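Local structure of nucleoside permease NupG (Escherichia coli K-12, 7DLA) at residues A[210-224]-A[322-336]. The protein carries purine and pyrimidine nucleosides across the bacterial inner membrane together with protons, driven by the proton motive force. The protein carries 1 engineered substitution. Numbering follows the deposited sequence.
Sequences MAIFFIFSMLLGAEL and FAFFNISGSVFVEKE. Engineered in segment 322-336: Ala323 (natural residue Asp).
Phe325 and Phe213 reach between two nearly antiparallel transmembrane helices of this major facilitator superfamily transporter. The axes of 210-222 and 322-335 run at 163° and come within 11.6 Å of each other. Large side chains, mostly phenylalanines, fill that distance, and the contact is largely apolar.

The dense part is buried. Leu220 meets Phe325 from the opposite direction and lays CD1 over one ring face in a CH-pi contact, 3.6 Å from the ring centroid. With CG trans to its own backbone N (chi1 -172°), Phe325 extends toward helix 210-222. There Ser217 OG lies at the ring edge, and Phe216 CE2 approaches obliquely. Replacing Phe325 with alanine would probably open a gap beneath Leu220 CD1 and take away the flat surface it packs on. Leu224, also buried, meets Phe322, whose ring edge faces the Leu224 carbonyl oxygen.

One turn beyond Gly329, Phe332 directs its edge at the face of Phe213. The centroids are 4.7 Å apart and the planes are inclined at 51°. Val333 CG2 also touches Phe213 CE2 at 3.8 Å, while Val333 CG1 meets the Phe214 ring.

The cytoplasmic end is the more open side. Glu336 is exposed and little covered, and sets CB and CG against Met210 CE. Helix 380-402 adds Leu394 beside Phe216 and Leu220, and helix 342-371 brings Phe349 to Ser217.

Ser217 OG sits toward the rim of the Phe213 face opposite Phe332, and also donates a 2.9 Å hydrogen bond to Phe213 O from above the carbonyl plane.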
loop_
_atom_site.group_PDB
_atom_site.type_symbol
_atom_site.label_atom_id
_atom_site.label_comp_id
_atom_site.label_asym_id
_atom_site.label_seq_id
_atom_site.Cartn_x
_atom_site.Cartn_y
_atom_site.Cartn_z
ATOM N N MET A 210 -16.327 -7.716 18.062
ATOM C CA MET A 210 -15.908 -6.829 16.985
ATOM C C MET A 210 -14.844 -5.837 17.431
ATOM O O MET A 210 -13.853 -5.636 16.724
ATOM C CB MET A 210 -17.117 -6.095 16.409
ATOM C CG MET A 210 -17.682 -6.864 15.267
ATOM S SD MET A 210 -16.228 -7.334 14.317
ATOM C CE MET A 210 -16.806 -8.762 13.433
ATOM N N ALA A 211 -15.083 -5.135 18.539
ATOM C CA ALA A 211 -14.086 -4.198 19.041
ATOM C C ALA A 211 -12.725 -4.869 19.133
ATOM O O ALA A 211 -11.706 -4.330 18.665
ATOM C CB ALA A 211 -14.519 -3.655 20.404
ATOM N N ILE A 212 -12.701 -6.062 19.736
ATOM C CA ILE A 212 -11.480 -6.857 19.804
ATOM C C ILE A 212 -10.894 -7.029 18.409
ATOM O O ILE A 212 -9.694 -6.803 18.185
ATOM C CB ILE A 212 -11.766 -8.217 20.469
ATOM C CG1 ILE A 212 -11.763 -8.092 21.993
ATOM C CG2 ILE A 212 -10.749 -9.258 20.022
ATOM C CD1 ILE A 212 -10.514 -7.522 22.533
ATOM N N PHE A 213 -11.746 -7.391 17.442
ATOM C CA PHE A 213 -11.242 -7.683 16.102
ATOM C C PHE A 213 -10.621 -6.452 15.445
ATOM O O PHE A 213 -9.566 -6.539 14.817
ATOM C CB PHE A 213 -12.339 -8.219 15.200
ATOM C CG PHE A 213 -11.810 -8.698 13.918
ATOM C CD1 PHE A 213 -10.864 -9.705 13.894
ATOM C CD2 PHE A 213 -12.109 -8.034 12.744
ATOM C CE1 PHE A 213 -10.304 -10.130 12.686
ATOM C CE2 PHE A 213 -11.546 -8.435 11.521
ATOM C CZ PHE A 213 -10.643 -9.486 11.490
ATOM N N PHE A 214 -11.278 -5.298 15.567
ATOM C CA PHE A 214 -10.787 -4.085 14.923
ATOM C C PHE A 214 -9.462 -3.629 15.513
ATOM O O PHE A 214 -8.544 -3.244 14.771
ATOM C CB PHE A 214 -11.818 -2.960 15.014
ATOM C CG PHE A 214 -12.990 -3.133 14.091
ATOM C CD1 PHE A 214 -12.821 -3.714 12.850
ATOM C CD2 PHE A 214 -14.244 -2.648 14.427
ATOM C CE1 PHE A 214 -13.890 -3.858 11.983
ATOM C CE2 PHE A 214 -15.306 -2.784 13.558
ATOM C CZ PHE A 214 -15.130 -3.395 12.339
ATOM N N ILE A 215 -9.333 -3.631 16.842
ATOM C CA ILE A 215 -8.040 -3.209 17.377
ATOM C C ILE A 215 -6.963 -4.200 16.982
ATOM O O ILE A 215 -5.834 -3.811 16.671
ATOM C CB ILE A 215 -8.080 -2.990 18.896
ATOM C CG1 ILE A 215 -9.240 -2.070 19.255
ATOM C CG2 ILE A 215 -6.779 -2.348 19.357
ATOM C CD1 ILE A 215 -9.047 -1.337 20.562
ATOM N N PHE A 216 -7.288 -5.493 16.964
ATOM C CA PHE A 216 -6.341 -6.436 16.393
ATOM C C PHE A 216 -5.997 -6.077 14.959
ATOM O O PHE A 216 -4.875 -6.298 14.498
ATOM C CB PHE A 216 -6.885 -7.848 16.401
ATOM C CG PHE A 216 -5.867 -8.835 15.969
ATOM C CD1 PHE A 216 -4.707 -9.006 16.706
ATOM C CD2 PHE A 216 -6.002 -9.505 14.772
ATOM C CE1 PHE A 216 -3.737 -9.900 16.307
ATOM C CE2 PHE A 216 -5.033 -10.386 14.355
ATOM C CZ PHE A 216 -3.902 -10.593 15.129
ATOM N N SER A 217 -6.976 -5.588 14.216
ATOM C CA SER A 217 -6.728 -5.329 12.815
ATOM C C SER A 217 -5.797 -4.141 12.673
ATOM O O SER A 217 -4.942 -4.106 11.780
ATOM C CB SER A 217 -8.054 -5.129 12.098
ATOM O OG SER A 217 -8.716 -6.373 12.025
ATOM N N MET A 218 -5.902 -3.190 13.592
ATOM C CA MET A 218 -4.949 -2.093 13.604
ATOM C C MET A 218 -3.551 -2.589 13.938
ATOM O O MET A 218 -2.572 -2.221 13.283
ATOM C CB MET A 218 -5.367 -1.057 14.625
ATOM C CG MET A 218 -4.382 0.055 14.676
ATOM S SD MET A 218 -5.047 1.269 15.770
ATOM C CE MET A 218 -4.376 0.591 17.297
ATOM N N LEU A 219 -3.444 -3.422 14.973
ATOM C CA LEU A 219 -2.138 -3.861 15.438
ATOM C C LEU A 219 -1.449 -4.678 14.370
ATOM O O LEU A 219 -0.239 -4.530 14.157
ATOM C CB LEU A 219 -2.287 -4.671 16.715
ATOM C CG LEU A 219 -2.512 -3.811 17.947
ATOM C CD1 LEU A 219 -2.187 -4.642 19.159
ATOM C CD2 LEU A 219 -1.671 -2.531 17.859
ATOM N N LEU A 220 -2.214 -5.533 13.674
ATOM C CA LEU A 220 -1.676 -6.329 12.574
ATOM C C LEU A 220 -1.345 -5.461 11.361
ATOM O O LEU A 220 -0.313 -5.668 10.716
ATOM C CB LEU A 220 -2.675 -7.424 12.188
ATOM C CG LEU A 220 -2.422 -8.402 11.023
ATOM C CD1 LEU A 220 -2.489 -7.766 9.647
ATOM C CD2 LEU A 220 -1.095 -9.084 11.186
ATOM N N GLY A 221 -2.233 -4.521 11.010
ATOM C CA GLY A 221 -2.000 -3.667 9.864
ATOM C C GLY A 221 -0.783 -2.781 10.039
ATOM O O GLY A 221 -0.162 -2.366 9.060
ATOM N N ALA A 222 -0.412 -2.482 11.282
ATOM C CA ALA A 222 0.757 -1.638 11.458
ATOM C C ALA A 222 1.977 -2.229 10.763
ATOM O O ALA A 222 2.776 -1.491 10.186
ATOM C CB ALA A 222 1.028 -1.389 12.934
ATOM N N GLU A 223 2.133 -3.549 10.756
ATOM C CA GLU A 223 3.326 -4.096 10.119
ATOM C C GLU A 223 3.141 -4.398 8.632
ATOM O O GLU A 223 3.994 -5.059 8.034
ATOM C CB GLU A 223 3.824 -5.357 10.823
ATOM C CG GLU A 223 3.050 -6.618 10.491
ATOM C CD GLU A 223 3.186 -7.638 11.574
ATOM O OE1 GLU A 223 3.403 -7.208 12.716
ATOM O OE2 GLU A 223 3.080 -8.854 11.305
ATOM N N LEU A 224 2.060 -3.931 8.014
ATOM C CA LEU A 224 1.777 -4.375 6.648
ATOM C C LEU A 224 2.788 -3.831 5.645
ATOM O O LEU A 224 3.197 -4.553 4.727
ATOM C CB LEU A 224 0.355 -3.980 6.241
ATOM C CG LEU A 224 -0.758 -4.950 6.630
ATOM C CD1 LEU A 224 -2.064 -4.435 6.112
ATOM C CD2 LEU A 224 -0.483 -6.320 6.057
ATOM N N PHE A 322 0.469 -10.529 2.757
ATOM C CA PHE A 322 -0.165 -9.226 2.536
ATOM C C PHE A 322 -1.588 -9.344 1.990
ATOM O O PHE A 322 -2.466 -8.569 2.389
ATOM C CB PHE A 322 0.722 -8.357 1.609
ATOM C CG PHE A 322 0.240 -6.919 1.446
ATOM C CD1 PHE A 322 -0.893 -6.608 0.700
ATOM C CD2 PHE A 322 0.862 -5.893 2.131
ATOM C CE1 PHE A 322 -1.350 -5.285 0.583
ATOM C CE2 PHE A 322 0.404 -4.578 2.022
ATOM C CZ PHE A 322 -0.705 -4.275 1.249
ATOM N N ALA A 323 -1.849 -10.297 1.098
ATOM C CA ALA A 323 -3.178 -10.381 0.510
ATOM C C ALA A 323 -4.172 -11.057 1.458
ATOM O O ALA A 323 -5.316 -10.584 1.621
ATOM C CB ALA A 323 -3.099 -11.132 -0.819
ATOM N N PHE A 324 -3.743 -12.152 2.089
ATOM C CA PHE A 324 -4.681 -13.018 2.779
ATOM C C PHE A 324 -5.386 -12.274 3.900
ATOM O O PHE A 324 -6.615 -12.330 4.015
ATOM C CB PHE A 324 -3.976 -14.266 3.310
ATOM C CG PHE A 324 -3.683 -15.277 2.255
ATOM C CD1 PHE A 324 -3.481 -14.885 0.940
ATOM C CD2 PHE A 324 -3.709 -16.631 2.547
ATOM C CE1 PHE A 324 -3.259 -15.817 -0.066
ATOM C CE2 PHE A 324 -3.483 -17.574 1.548
ATOM C CZ PHE A 324 -3.251 -17.158 0.239
ATOM N N PHE A 325 -4.638 -11.561 4.741
ATOM C CA PHE A 325 -5.305 -10.958 5.885
ATOM C C PHE A 325 -6.360 -9.964 5.431
ATOM O O PHE A 325 -7.449 -9.906 5.997
ATOM C CB PHE A 325 -4.328 -10.256 6.830
ATOM C CG PHE A 325 -4.990 -9.785 8.122
ATOM C CD1 PHE A 325 -5.297 -10.694 9.140
ATOM C CD2 PHE A 325 -5.399 -8.466 8.278
ATOM C CE1 PHE A 325 -5.933 -10.276 10.308
ATOM C CE2 PHE A 325 -6.035 -8.048 9.450
ATOM C CZ PHE A 325 -6.298 -8.952 10.461
ATOM N N ASN A 326 -6.067 -9.172 4.406
ATOM C CA ASN A 326 -7.022 -8.126 4.075
ATOM C C ASN A 326 -8.275 -8.707 3.453
ATOM O O ASN A 326 -9.395 -8.328 3.837
ATOM C CB ASN A 326 -6.380 -7.073 3.183
ATOM C CG ASN A 326 -5.912 -5.880 3.986
ATOM O OD1 ASN A 326 -5.126 -6.040 4.921
ATOM N ND2 ASN A 326 -6.444 -4.690 3.685
ATOM N N ILE A 327 -8.119 -9.677 2.544
ATOM C CA ILE A 327 -9.307 -10.256 1.919
ATOM C C ILE A 327 -10.147 -10.995 2.967
ATOM O O ILE A 327 -11.331 -10.677 3.167
ATOM C CB ILE A 327 -8.927 -11.164 0.729
ATOM C CG1 ILE A 327 -8.025 -10.443 -0.283
ATOM C CG2 ILE A 327 -10.179 -11.587 -0.037
ATOM C CD1 ILE A 327 -8.681 -9.291 -0.996
ATOM N N SER A 328 -9.538 -11.958 3.693
ATOM C CA SER A 328 -10.300 -12.724 4.688
ATOM C C SER A 328 -10.815 -11.837 5.808
ATOM O O SER A 328 -11.887 -12.099 6.347
ATOM C CB SER A 328 -9.484 -13.860 5.320
ATOM O OG SER A 328 -8.123 -13.522 5.554
ATOM N N GLY A 329 -10.068 -10.805 6.193
ATOM C CA GLY A 329 -10.574 -9.862 7.164
ATOM C C GLY A 329 -11.881 -9.231 6.739
ATOM O O GLY A 329 -12.843 -9.236 7.502
ATOM N N SER A 330 -11.939 -8.668 5.523
ATOM C CA SER A 330 -13.176 -7.985 5.146
ATOM C C SER A 330 -14.323 -8.986 4.965
ATOM O O SER A 330 -15.482 -8.676 5.293
ATOM C CB SER A 330 -12.968 -7.122 3.896
ATOM O OG SER A 330 -12.750 -7.916 2.748
ATOM N N VAL A 331 -14.020 -10.211 4.508
ATOM C CA VAL A 331 -15.061 -11.245 4.440
ATOM C C VAL A 331 -15.589 -11.581 5.836
ATOM O O VAL A 331 -16.805 -11.705 6.043
ATOM C CB VAL A 331 -14.546 -12.511 3.724
ATOM C CG1 VAL A 331 -15.629 -13.592 3.705
ATOM C CG2 VAL A 331 -14.139 -12.202 2.309
ATOM N N PHE A 332 -14.674 -11.778 6.799
ATOM C CA PHE A 332 -15.031 -12.018 8.195
ATOM C C PHE A 332 -15.935 -10.915 8.730
ATOM O O PHE A 332 -17.011 -11.188 9.266
ATOM C CB PHE A 332 -13.749 -12.122 9.031
ATOM C CG PHE A 332 -13.983 -12.346 10.503
ATOM C CD1 PHE A 332 -14.294 -13.617 10.987
ATOM C CD2 PHE A 332 -13.903 -11.294 11.406
ATOM C CE1 PHE A 332 -14.530 -13.829 12.332
ATOM C CE2 PHE A 332 -14.134 -11.500 12.757
ATOM C CZ PHE A 332 -14.449 -12.773 13.215
ATOM N N VAL A 333 -15.517 -9.655 8.588
ATOM C CA VAL A 333 -16.349 -8.561 9.073
ATOM C C VAL A 333 -17.742 -8.641 8.464
ATOM O O VAL A 333 -18.730 -8.614 9.192
ATOM C CB VAL A 333 -15.695 -7.186 8.839
ATOM C CG1 VAL A 333 -16.326 -6.175 9.766
ATOM C CG2 VAL A 333 -14.213 -7.246 9.163
ATOM N N GLU A 334 -17.852 -8.828 7.137
ATOM C CA GLU A 334 -19.184 -8.889 6.520
ATOM C C GLU A 334 -20.012 -10.035 7.091
ATOM O O GLU A 334 -21.203 -9.871 7.390
ATOM C CB GLU A 334 -19.060 -9.026 5.002
ATOM N N LYS A 335 -19.390 -11.200 7.254
ATOM C CA LYS A 335 -20.115 -12.365 7.724
ATOM C C LYS A 335 -20.605 -12.156 9.150
ATOM O O LYS A 335 -21.666 -12.661 9.529
ATOM C CB LYS A 335 -19.215 -13.593 7.623
ATOM C CG LYS A 335 -19.876 -14.839 7.042
ATOM C CD LYS A 335 -19.674 -14.947 5.518
ATOM C CE LYS A 335 -20.378 -16.195 4.945
ATOM N NZ LYS A 335 -19.869 -16.744 3.635
ATOM N N GLU A 336 -19.865 -11.385 9.939
ATOM C CA GLU A 336 -20.053 -11.280 11.379
ATOM C C GLU A 336 -20.879 -10.088 11.824
ATOM O O GLU A 336 -20.940 -9.844 13.023
ATOM C CB GLU A 336 -18.702 -11.168 12.086
ATOM C CG GLU A 336 -17.807 -12.363 12.108
ATOM C CD GLU A 336 -18.277 -13.398 13.092
ATOM O OE1 GLU A 336 -18.742 -13.018 14.198
ATOM O OE2 GLU A 336 -18.155 -14.607 12.797
#